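Local coordinates for cyclic nucleotide-binding protein (PDB 3FX3) that is probably a DNA-binding transcription regulator of the Crp type, pairing a cyclic nucleotide-binding domain with a helix-turn-helix domain, at residues E49-V57 with H111-S119. Residues are numbered along the deposited sequence; the frame is centred on the assembly and turned at random.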
loop_
_atom_site.group_PDB
_atom_site.type_symbol
_atom_site.label_atom_id
_atom_site.label_comp_id
_atom_site.label_asym_id
_atom_site.label_seq_id
_atom_site.Cartn_x
_atom_site.Cartn_y
_atom_site.Cartn_z
ATOM N N GLU B 49 -15.533 -2.733 -21.392
ATOM C CA GLU B 49 -16.956 -3.057 -21.383
ATOM C C GLU B 49 -17.316 -4.544 -21.380
ATOM O O GLU B 49 -18.466 -4.866 -21.181
ATOM C CB GLU B 49 -17.747 -2.338 -22.500
ATOM C CG GLU B 49 -17.521 -0.835 -22.550
ATOM C CD GLU B 49 -17.772 -0.144 -21.215
ATOM O OE1 GLU B 49 -18.706 -0.558 -20.469
ATOM O OE2 GLU B 49 -17.019 0.810 -20.918
ATOM N N GLU B 50 -16.371 -5.450 -21.588
ATOM C CA GLU B 50 -16.686 -6.871 -21.474
ATOM C C GLU B 50 -16.921 -7.257 -19.997
ATOM O O GLU B 50 -16.575 -6.488 -19.108
ATOM C CB GLU B 50 -15.577 -7.709 -22.110
ATOM C CG GLU B 50 -15.491 -7.515 -23.652
ATOM C CD GLU B 50 -14.322 -8.260 -24.297
ATOM O OE1 GLU B 50 -13.402 -8.757 -23.591
ATOM O OE2 GLU B 50 -14.317 -8.367 -25.528
ATOM N N LYS B 51 -17.528 -8.420 -19.749
ATOM C CA LYS B 51 -17.789 -8.897 -18.377
ATOM C C LYS B 51 -16.513 -9.398 -17.747
ATOM O O LYS B 51 -15.729 -10.090 -18.388
ATOM C CB LYS B 51 -18.769 -10.076 -18.359
ATOM C CG LYS B 51 -20.136 -9.761 -18.857
ATOM C CD LYS B 51 -21.073 -11.004 -18.760
ATOM C CE LYS B 51 -22.204 -10.963 -19.817
ATOM N NZ LYS B 51 -23.193 -12.099 -19.623
ATOM N N ALA B 52 -16.317 -9.086 -16.475
ATOM C CA ALA B 52 -15.096 -9.476 -15.779
ATOM C C ALA B 52 -15.277 -10.891 -15.229
ATOM O O ALA B 52 -15.697 -11.076 -14.093
ATOM C CB ALA B 52 -14.784 -8.490 -14.647
ATOM N N GLN B 53 -14.927 -11.901 -16.000
ATOM C CA GLN B 53 -15.275 -13.262 -15.638
ATOM C C GLN B 53 -14.140 -14.008 -14.964
ATOM O O GLN B 53 -14.315 -15.146 -14.585
ATOM C CB GLN B 53 -15.670 -14.032 -16.888
ATOM C CG GLN B 53 -16.892 -13.500 -17.578
ATOM C CD GLN B 53 -17.071 -14.160 -18.936
ATOM O OE1 GLN B 53 -16.193 -14.057 -19.841
ATOM N NE2 GLN B 53 -18.176 -14.880 -19.076
ATOM N N ALA B 54 -12.981 -13.374 -14.837
ATOM C CA ALA B 54 -11.825 -13.991 -14.214
ATOM C C ALA B 54 -10.950 -12.919 -13.625
ATOM O O ALA B 54 -11.045 -11.724 -14.007
ATOM C CB ALA B 54 -11.011 -14.824 -15.246
ATOM N N ILE B 55 -10.105 -13.343 -12.692
ATOM C CA ILE B 55 -9.043 -12.520 -12.167
ATOM C C ILE B 55 -7.757 -13.048 -12.791
ATOM O O ILE B 55 -7.604 -14.250 -12.970
ATOM C CB ILE B 55 -8.961 -12.618 -10.638
ATOM C CG1 ILE B 55 -10.286 -12.146 -9.997
ATOM C CG2 ILE B 55 -7.827 -11.781 -10.111
ATOM C CD1 ILE B 55 -10.348 -12.381 -8.466
ATOM N N HIS B 56 -6.835 -12.153 -13.080
ATOM C CA HIS B 56 -5.683 -12.461 -13.930
ATOM C C HIS B 56 -4.372 -12.364 -13.206
ATOM O O HIS B 56 -4.139 -11.430 -12.466
ATOM C CB HIS B 56 -5.683 -11.532 -15.150
ATOM C CG HIS B 56 -7.042 -11.346 -15.735
ATOM N ND1 HIS B 56 -7.653 -12.299 -16.519
ATOM C CD2 HIS B 56 -7.940 -10.337 -15.601
ATOM C CE1 HIS B 56 -8.854 -11.874 -16.870
ATOM N NE2 HIS B 56 -9.053 -10.683 -16.329
ATOM N N VAL B 57 -3.511 -13.336 -13.467
ATOM C CA VAL B 57 -2.183 -13.387 -12.916
ATOM C C VAL B 57 -1.158 -13.672 -14.029
ATOM O O VAL B 57 -1.214 -14.738 -14.687
ATOM C CB VAL B 57 -2.073 -14.497 -11.858
ATOM C CG1 VAL B 57 -0.699 -14.438 -11.210
ATOM C CG2 VAL B 57 -3.191 -14.375 -10.780
ATOM N N HIS B 111 -5.655 -17.583 -15.379
ATOM C CA HIS B 111 -6.940 -16.932 -15.122
ATOM C C HIS B 111 -7.705 -17.751 -14.069
ATOM O O HIS B 111 -7.908 -18.942 -14.242
ATOM C CB HIS B 111 -7.780 -16.872 -16.408
ATOM C CG HIS B 111 -7.131 -16.160 -17.553
ATOM N ND1 HIS B 111 -7.178 -14.791 -17.706
ATOM C CD2 HIS B 111 -6.522 -16.638 -18.669
ATOM C CE1 HIS B 111 -6.543 -14.455 -18.815
ATOM N NE2 HIS B 111 -6.170 -15.553 -19.438
ATOM N N ILE B 112 -8.161 -17.104 -13.012
ATOM C CA ILE B 112 -9.017 -17.755 -12.016
ATOM C C ILE B 112 -10.451 -17.317 -12.278
ATOM O O ILE B 112 -10.749 -16.123 -12.163
ATOM C CB ILE B 112 -8.661 -17.342 -10.605
ATOM C CG1 ILE B 112 -7.198 -17.668 -10.285
ATOM C CG2 ILE B 112 -9.582 -18.089 -9.602
ATOM C CD1 ILE B 112 -6.863 -19.132 -10.407
ATOM N N PRO B 113 -11.340 -18.258 -12.639
ATOM C CA PRO B 113 -12.706 -17.803 -12.909
ATOM C C PRO B 113 -13.329 -17.154 -11.678
ATOM O O PRO B 113 -13.178 -17.653 -10.585
ATOM C CB PRO B 113 -13.464 -19.073 -13.297
ATOM C CG PRO B 113 -12.426 -20.066 -13.635
ATOM C CD PRO B 113 -11.147 -19.682 -12.912
ATOM N N SER B 114 -14.005 -16.033 -11.871
ATOM C CA SER B 114 -14.591 -15.303 -10.760
ATOM C C SER B 114 -15.517 -16.148 -9.893
ATOM O O SER B 114 -15.395 -16.097 -8.664
ATOM C CB SER B 114 -15.360 -14.082 -11.274
ATOM O OG SER B 114 -14.461 -13.251 -11.969
ATOM N N PRO B 115 -16.427 -16.930 -10.517
ATOM C CA PRO B 115 -17.321 -17.713 -9.664
ATOM C C PRO B 115 -16.590 -18.724 -8.784
ATOM O O PRO B 115 -17.080 -19.021 -7.708
ATOM C CB PRO B 115 -18.300 -18.398 -10.650
ATOM C CG PRO B 115 -18.183 -17.576 -11.956
ATOM C CD PRO B 115 -16.700 -17.152 -11.954
ATOM N N VAL B 116 -15.402 -19.182 -9.174
ATOM C CA VAL B 116 -14.662 -20.112 -8.322
ATOM C C VAL B 116 -14.257 -19.426 -7.004
ATOM O O VAL B 116 -14.340 -20.015 -5.916
ATOM C CB VAL B 116 -13.418 -20.649 -9.058
ATOM C CG1 VAL B 116 -12.388 -21.218 -8.075
ATOM C CG2 VAL B 116 -13.860 -21.684 -10.161
ATOM N N PHE B 117 -13.821 -18.182 -7.109
ATOM C CA PHE B 117 -13.377 -17.439 -5.953
ATOM C C PHE B 117 -14.585 -16.936 -5.139
ATOM O O PHE B 117 -14.618 -17.051 -3.913
ATOM C CB PHE B 117 -12.501 -16.285 -6.431
ATOM C CG PHE B 117 -11.838 -15.508 -5.344
ATOM C CD1 PHE B 117 -11.465 -16.088 -4.151
ATOM C CD2 PHE B 117 -11.543 -14.183 -5.533
ATOM C CE1 PHE B 117 -10.832 -15.319 -3.157
ATOM C CE2 PHE B 117 -10.917 -13.434 -4.547
ATOM C CZ PHE B 117 -10.558 -14.013 -3.366
ATOM N N VAL B 118 -15.565 -16.362 -5.819
ATOM C CA VAL B 118 -16.740 -15.845 -5.144
ATOM C C VAL B 118 -17.541 -16.935 -4.413
ATOM O O VAL B 118 -17.962 -16.746 -3.245
ATOM C CB VAL B 118 -17.624 -15.030 -6.128
ATOM C CG1 VAL B 118 -18.980 -14.760 -5.540
ATOM C CG2 VAL B 118 -16.910 -13.686 -6.479
ATOM N N SER B 119 -17.716 -18.085 -5.048
ATOM C CA SER B 119 -18.559 -19.095 -4.459
ATOM C C SER B 119 -17.924 -19.646 -3.170
ATOM O O SER B 119 -18.635 -19.893 -2.184
ATOM C CB SER B 119 -18.901 -20.208 -5.440
ATOM O OG SER B 119 -17.768 -21.025 -5.613
#
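His56 and His111 meet edge against edge at their ND1 corners. Their planes stand nearly perpendicular, at 88°, and neither ring lies over the other. The pair sits on an antiparallel sheet of the cyclic nucleotide-binding domain, a cupin-type beta-roll, where strand 107-113 runs beside strand 54-58. His56 ND1 and His111 ND1 are 2.8 Å apart and share one hydrogen bond; either may be the donor. The carbonyl carbon of Ala54 lies over one face of the His56 ring, displaced toward its margin. The rings of Phe46 and Phe86 also meet His56. His56 and His111 are a non-hydrogen-bonded antiparallel pair, so both side chains leave from one face of the sheet; each CG is anti to its own carbonyl carbon (chi1 -42° in His56), beside the backbone N. NE2 of His56 bonds Tyr97 OH and NE2 of His111 bonds Tyr39 OH, so both nitrogens of each buried ring are satisfied. A leucine in place of His56 would probably leave His111 ND1 and Tyr97 OH each without the imidazole nitrogen it now bonds.

The strands are tied by Ile55 and Ile112, a hydrogen-bonded pair. Ile55 N to Ile112 O and Ile112 N to Ile55 O both measure 2.9 Å. On the face of Ile55 and Ile112, Ile55 CD1 packs against Phe117 CD2 at 3.6 Å. Phe117 reaches it from helix 114-123, its CG anti to the backbone N (chi1 -174°). Leu18 touches both side chains.

Pro113 is the N-cap residue of that helix. Beyond it, the first turn holds the chain leading into strand 54-58. Ser114 N gives Gln53 O a nearly straight bond of 2.9 Å, from above the carbonyl plane. Ser114 OG donates a longer bond, 3.3 Å, to Ala52 O, the carbonyl of an inverse gamma turn's central residue.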